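Local coordinates for protein type III restriction-modification enzyme EcoP15I Mod subunit (Escherichia coli, PDB 4ZCF) that methylates one adenine of the DNA site 5'-CAGCAG-3' with S-adenosyl-L-methionine as methyl donor, and joins the Res subunit for restriction, at residues A[117-123]-A[435-441]; A[186-192]-A[248-254]. All blocks are in the same frame, centred on the assembly; numbering follows the deposited sequence.

How the contacts relate
Contact 1 (117-123 with 435-441) lies near the middle of the chain, deep in the main sheet of the methyltransferase domain, and is held by backbone bonds between parallel strands with apolar side chains against them. Contact 2 (186-192 with 248-254), partly buried and about 13 Å away centre to centre, joins the turn after helix 171-188 to the loop that follows strand 241-248; there a lysine, an asparagine and carbonyl oxygens do most of the work, and the Res chain comes close. The two meet at strand 117-122: V117 N and O probably bond to L188 O and R190 N, while M189 packs on I120. Along the sequence, both segments of contact 2 fall between the two strands that contact 1 brings together.

Contact 1 of 2, residues A[117-123]-A[435-441]; sequences VKMIYID and GIVLDFF
The methyl CG2 of I122 sits over the centre of one face of the F440 ring, a CH-pi contact 3.7 Å from CG2 to the ring centroid, and the same methyl meets the F441 ring at its edge, near the ring plane. Both rings follow strand 435-439, which runs parallel to strand 119-122 in the central sheet of the Rossmann-like methyltransferase fold. F440 CG stands between its backbone N and carbonyl carbon (chi1 55°), a rotation that brings the ring against I122, while F440 CE2 lies 3.8 Å from I120 CG2. An alanine at F440 takes away the ring under I122 CG2, and would probably leave a gap beside I122 and I120 into which their side chains could shift. R181 and A185 of helix 171-188 also touch this ring.

Farther back, I436 O accepts from both K118 N and M119 N; L438 N then bonds M119 O (2.9 Å), and Y121 N bonds L438 O. The side chains of I120 and L438 lie side by side on one face of the sheet, with I120 CD1 4.2 Å from L438 CD2.

Where the strands end, beside D123 at the start of the predicted S-adenosylmethionine-binding region, D439 OD1 closes an Asx turn on F441 N (3.1 Å). D439 OD2 takes T447 OG1, and a water 2.8 Å from D439 OD2 accepts from D123 N at 2.9 Å.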
# COMPACT_ATOMS: atom_id res chain seq x y z
N VAL A 117 6.45 -4.15 13.09
CA VAL A 117 5.08 -3.71 13.41
C VAL A 117 4.06 -4.41 12.51
O VAL A 117 4.21 -4.38 11.29
CB VAL A 117 4.97 -2.16 13.34
CG1 VAL A 117 3.62 -1.66 13.84
CG2 VAL A 117 6.09 -1.49 14.12
N LYS A 118 3.03 -5.05 13.10
CA LYS A 118 1.98 -5.75 12.33
C LYS A 118 0.89 -4.78 11.91
O LYS A 118 0.26 -4.97 10.87
CB LYS A 118 1.34 -6.89 13.15
CG LYS A 118 0.84 -8.06 12.29
CD LYS A 118 0.16 -9.12 13.15
CE LYS A 118 -0.22 -10.41 12.43
NZ LYS A 118 -1.01 -10.18 11.19
N MET A 119 0.61 -3.75 12.74
CA MET A 119 -0.44 -2.79 12.46
C MET A 119 -0.11 -1.43 12.99
O MET A 119 0.41 -1.30 14.09
CB MET A 119 -1.77 -3.26 13.07
CG MET A 119 -2.99 -2.52 12.55
SD MET A 119 -4.44 -2.76 13.62
CE MET A 119 -5.17 -1.21 13.53
N ILE A 120 -0.48 -0.41 12.22
CA ILE A 120 -0.40 0.98 12.59
C ILE A 120 -1.79 1.55 12.50
O ILE A 120 -2.44 1.41 11.46
CB ILE A 120 0.59 1.80 11.71
CG1 ILE A 120 2.06 1.24 11.83
CG2 ILE A 120 0.50 3.32 12.01
CD1 ILE A 120 3.11 1.97 10.95
N TYR A 121 -2.27 2.16 13.59
CA TYR A 121 -3.52 2.92 13.60
C TYR A 121 -3.14 4.32 13.99
O TYR A 121 -2.48 4.50 14.99
CB TYR A 121 -4.60 2.38 14.56
CG TYR A 121 -5.79 3.32 14.59
CD1 TYR A 121 -6.61 3.48 13.46
CD2 TYR A 121 -5.97 4.21 15.65
CE1 TYR A 121 -7.62 4.43 13.43
CE2 TYR A 121 -6.95 5.20 15.60
CZ TYR A 121 -7.80 5.28 14.50
OH TYR A 121 -8.78 6.23 14.46
N ILE A 122 -3.56 5.32 13.23
CA ILE A 122 -3.29 6.72 13.57
C ILE A 122 -4.52 7.60 13.38
O ILE A 122 -5.27 7.40 12.44
CB ILE A 122 -2.00 7.37 12.96
CG1 ILE A 122 -1.85 7.14 11.46
CG2 ILE A 122 -0.75 7.03 13.75
CD1 ILE A 122 -1.06 8.31 10.74
N ASP A 123 -4.72 8.57 14.29
CA ASP A 123 -5.78 9.56 14.17
C ASP A 123 -5.06 10.92 14.05
O ASP A 123 -4.77 11.57 15.05
CB ASP A 123 -6.76 9.48 15.34
CG ASP A 123 -7.83 10.54 15.41
OD1 ASP A 123 -8.25 11.04 14.35
OD2 ASP A 123 -8.33 10.81 16.53
N GLY A 435 0.93 -9.54 17.80
CA GLY A 435 1.50 -8.44 17.02
C GLY A 435 1.64 -7.11 17.70
O GLY A 435 0.92 -6.81 18.66
N ILE A 436 2.55 -6.30 17.18
CA ILE A 436 2.85 -4.95 17.65
C ILE A 436 1.84 -4.00 17.02
O ILE A 436 1.64 -4.05 15.80
CB ILE A 436 4.33 -4.59 17.33
CG1 ILE A 436 5.33 -5.37 18.24
CG2 ILE A 436 4.60 -3.08 17.34
CD1 ILE A 436 6.83 -5.34 17.80
N VAL A 437 1.15 -3.18 17.85
CA VAL A 437 0.19 -2.18 17.37
C VAL A 437 0.78 -0.81 17.67
O VAL A 437 1.08 -0.53 18.83
CB VAL A 437 -1.25 -2.36 17.93
CG1 VAL A 437 -2.14 -1.18 17.55
CG2 VAL A 437 -1.87 -3.66 17.45
N LEU A 438 1.01 0.01 16.63
CA LEU A 438 1.63 1.32 16.81
C LEU A 438 0.72 2.52 16.54
O LEU A 438 0.12 2.61 15.48
CB LEU A 438 2.98 1.40 16.04
CG LEU A 438 3.67 2.77 15.97
CD1 LEU A 438 4.45 3.07 17.23
CD2 LEU A 438 4.56 2.89 14.77
N ASP A 439 0.66 3.46 17.49
CA ASP A 439 -0.09 4.72 17.31
C ASP A 439 0.86 5.85 17.61
O ASP A 439 1.29 5.97 18.74
CB ASP A 439 -1.35 4.80 18.22
CG ASP A 439 -2.36 5.88 17.85
OD1 ASP A 439 -1.94 6.95 17.33
OD2 ASP A 439 -3.55 5.65 18.03
N PHE A 440 1.25 6.62 16.61
CA PHE A 440 2.20 7.73 16.83
C PHE A 440 1.56 9.11 16.99
O PHE A 440 2.27 10.10 17.08
CB PHE A 440 3.41 7.67 15.87
CG PHE A 440 3.09 7.62 14.38
CD1 PHE A 440 2.98 8.80 13.64
CD2 PHE A 440 2.97 6.41 13.72
CE1 PHE A 440 2.69 8.76 12.27
CE2 PHE A 440 2.70 6.37 12.35
CZ PHE A 440 2.55 7.54 11.63
N PHE A 441 0.22 9.16 17.10
CA PHE A 441 -0.63 10.33 17.41
C PHE A 441 -1.53 9.82 18.54
O PHE A 441 -2.75 9.85 18.37
CB PHE A 441 -1.49 10.77 16.19
CG PHE A 441 -0.75 11.51 15.10
CD1 PHE A 441 -0.40 12.85 15.25
CD2 PHE A 441 -0.36 10.85 13.94
CE1 PHE A 441 0.28 13.53 14.24
CE2 PHE A 441 0.34 11.53 12.93
CZ PHE A 441 0.65 12.86 13.09
O HOH W 1 -4.45 8.10 17.10

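Contact 2 of 2, residues A[186-192]-A[248-254]; sequences RELMRED and TKNKEQL
R186 O is gripped from opposite faces of its carbonyl plane, by M189 N in the turn of the chain and by K249 NZ at 2.9 Å. The same ammonium reaches M189 O at 2.8 Å, lying in that carbonyl's plane, so one lysine ties together two carbonyls where helix 171-188 gives way to strand 189-190. Bends at chi2 (-94°) and chi4 (68°) fold the K249 chain so that NZ comes down between them. E115 adds a long, weak ion pair to NZ.

On its way there the lysine chain crosses R186 at about a right angle: K249 CE lies over one face of the guanidinium, 3.5 Å from R186 NH1. K249 CG packs on M189 CB, and M189 CE comes near K249 N. A water lies between K249 O and R186 NH2, though this link is doubtful.

In the methyltransferase domain this joins the crossover that leads from strand 117-122 through helix 171-188 to strand 193-199 with the loop leaving its antiparallel neighbour, strand 241-248. Beyond the lysine, N250 holds E191 by two weak bonds, N250 N to E191 O and N250 ND2 to E191 OE1, the amide and carboxylate planes 57° apart. ND2 also bonds E150 of the Res chain, and N250 OD1 forms an Asx turn with E252 N.

R190, whose CB points away from 248-254, takes D192 side-on, both carboxylate oxygens using syn lone pairs: R190 NE meets D192 OD1 at 2.7 Å and R190 NH2 meets D192 OD2 at 2.8 Å. E434 holds R190 NH1 in a second salt bridge.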
# COMPACT_ATOMS: atom_id res chain seq x y z
N ARG A 186 6.39 3.56 7.31
CA ARG A 186 6.40 2.45 6.32
C ARG A 186 7.55 1.45 6.57
O ARG A 186 7.36 0.24 6.45
CB ARG A 186 6.44 2.99 4.88
CG ARG A 186 6.27 1.92 3.79
CD ARG A 186 6.67 2.49 2.45
NE ARG A 186 6.47 1.55 1.34
CZ ARG A 186 7.39 0.69 0.92
NH1 ARG A 186 8.57 0.60 1.53
NH2 ARG A 186 7.13 -0.11 -0.11
N GLU A 187 8.71 1.98 6.97
CA GLU A 187 9.93 1.26 7.28
C GLU A 187 9.75 0.29 8.44
O GLU A 187 10.36 -0.77 8.43
CB GLU A 187 11.05 2.25 7.59
CG GLU A 187 11.24 3.36 6.54
CD GLU A 187 12.55 4.14 6.58
OE1 GLU A 187 13.51 3.65 7.21
OE2 GLU A 187 12.62 5.20 5.92
N LEU A 188 8.89 0.64 9.43
CA LEU A 188 8.66 -0.16 10.64
C LEU A 188 7.71 -1.31 10.43
O LEU A 188 7.69 -2.27 11.23
CB LEU A 188 8.16 0.72 11.79
CG LEU A 188 9.03 1.94 12.20
CD1 LEU A 188 8.48 2.54 13.47
CD2 LEU A 188 10.53 1.55 12.38
N MET A 189 6.95 -1.24 9.33
CA MET A 189 5.94 -2.21 8.95
C MET A 189 6.50 -3.48 8.43
O MET A 189 7.28 -3.48 7.48
CB MET A 189 5.02 -1.60 7.89
CG MET A 189 4.10 -0.54 8.42
SD MET A 189 3.14 0.31 7.15
CE MET A 189 2.14 -1.01 6.61
N ARG A 190 6.02 -4.59 8.99
CA ARG A 190 6.28 -5.96 8.53
C ARG A 190 5.71 -6.03 7.09
O ARG A 190 4.75 -5.31 6.77
CB ARG A 190 5.48 -6.91 9.41
CG ARG A 190 6.28 -7.79 10.35
CD ARG A 190 5.40 -8.36 11.48
NE ARG A 190 4.47 -9.39 11.01
CZ ARG A 190 3.79 -10.23 11.80
NH1 ARG A 190 3.93 -10.17 13.13
NH2 ARG A 190 2.98 -11.14 11.28
N GLU A 191 6.26 -6.89 6.23
CA GLU A 191 5.76 -7.02 4.85
C GLU A 191 4.27 -7.37 4.79
O GLU A 191 3.55 -6.86 3.95
CB GLU A 191 6.60 -8.03 4.07
CG GLU A 191 8.00 -7.52 3.78
CD GLU A 191 8.25 -7.18 2.33
OE1 GLU A 191 8.58 -8.12 1.55
OE2 GLU A 191 8.09 -6.00 1.95
N ASP A 192 3.81 -8.19 5.73
CA ASP A 192 2.42 -8.66 5.87
C ASP A 192 1.58 -7.69 6.75
O ASP A 192 0.48 -8.03 7.13
CB ASP A 192 2.43 -10.09 6.47
CG ASP A 192 2.88 -10.25 7.92
OD1 ASP A 192 3.50 -9.30 8.46
OD2 ASP A 192 2.60 -11.31 8.50
N THR A 248 -1.23 -1.64 2.94
CA THR A 248 -0.36 -2.74 3.32
C THR A 248 1.07 -2.40 2.90
O THR A 248 1.24 -1.50 2.07
CB THR A 248 -0.90 -4.07 2.76
OG1 THR A 248 -0.10 -5.16 3.22
CG2 THR A 248 -1.02 -4.08 1.26
N LYS A 249 2.09 -3.04 3.51
CA LYS A 249 3.48 -2.80 3.10
C LYS A 249 3.72 -3.52 1.78
O LYS A 249 4.22 -2.93 0.82
CB LYS A 249 4.47 -3.26 4.17
CG LYS A 249 5.61 -2.28 4.33
CD LYS A 249 6.84 -2.62 3.51
CE LYS A 249 8.04 -1.83 3.96
NZ LYS A 249 8.51 -2.22 5.33
N ASN A 250 3.29 -4.78 1.72
CA ASN A 250 3.37 -5.62 0.53
C ASN A 250 2.08 -6.40 0.38
O ASN A 250 1.87 -7.37 1.13
CB ASN A 250 4.56 -6.59 0.64
CG ASN A 250 4.90 -7.31 -0.63
OD1 ASN A 250 4.16 -7.29 -1.62
ND2 ASN A 250 6.04 -7.98 -0.62
N LYS A 251 1.25 -6.03 -0.63
CA LYS A 251 -0.01 -6.68 -0.96
C LYS A 251 0.11 -8.19 -1.17
O LYS A 251 -0.83 -8.92 -0.88
CB LYS A 251 -0.67 -6.01 -2.16
CG LYS A 251 -2.15 -6.37 -2.37
CD LYS A 251 -3.10 -5.68 -1.43
CE LYS A 251 -4.52 -6.08 -1.73
NZ LYS A 251 -5.50 -5.34 -0.90
N GLU A 252 1.28 -8.64 -1.63
CA GLU A 252 1.61 -10.04 -1.90
C GLU A 252 1.80 -10.83 -0.62
O GLU A 252 1.42 -11.99 -0.56
CB GLU A 252 2.91 -10.12 -2.74
CG GLU A 252 2.89 -9.32 -4.04
CD GLU A 252 2.12 -9.95 -5.19
OE1 GLU A 252 2.65 -10.91 -5.80
OE2 GLU A 252 1.01 -9.46 -5.50
N GLN A 253 2.38 -10.20 0.42
CA GLN A 253 2.63 -10.87 1.70
C GLN A 253 1.47 -10.74 2.67
O GLN A 253 1.44 -11.39 3.71
CB GLN A 253 3.97 -10.43 2.32
CG GLN A 253 5.21 -10.80 1.47
CD GLN A 253 5.30 -12.29 1.22
OE1 GLN A 253 5.39 -12.74 0.08
NE2 GLN A 253 5.24 -13.08 2.25
N LEU A 254 0.49 -9.93 2.30
CA LEU A 254 -0.71 -9.70 3.07
C LEU A 254 -1.62 -10.93 3.02
O LEU A 254 -1.87 -11.50 1.95
CB LEU A 254 -1.45 -8.45 2.54
CG LEU A 254 -2.77 -8.07 3.23
CD1 LEU A 254 -2.56 -7.56 4.66
CD2 LEU A 254 -3.51 -7.05 2.40
O HOH W 2 4.38 -0.45 0.36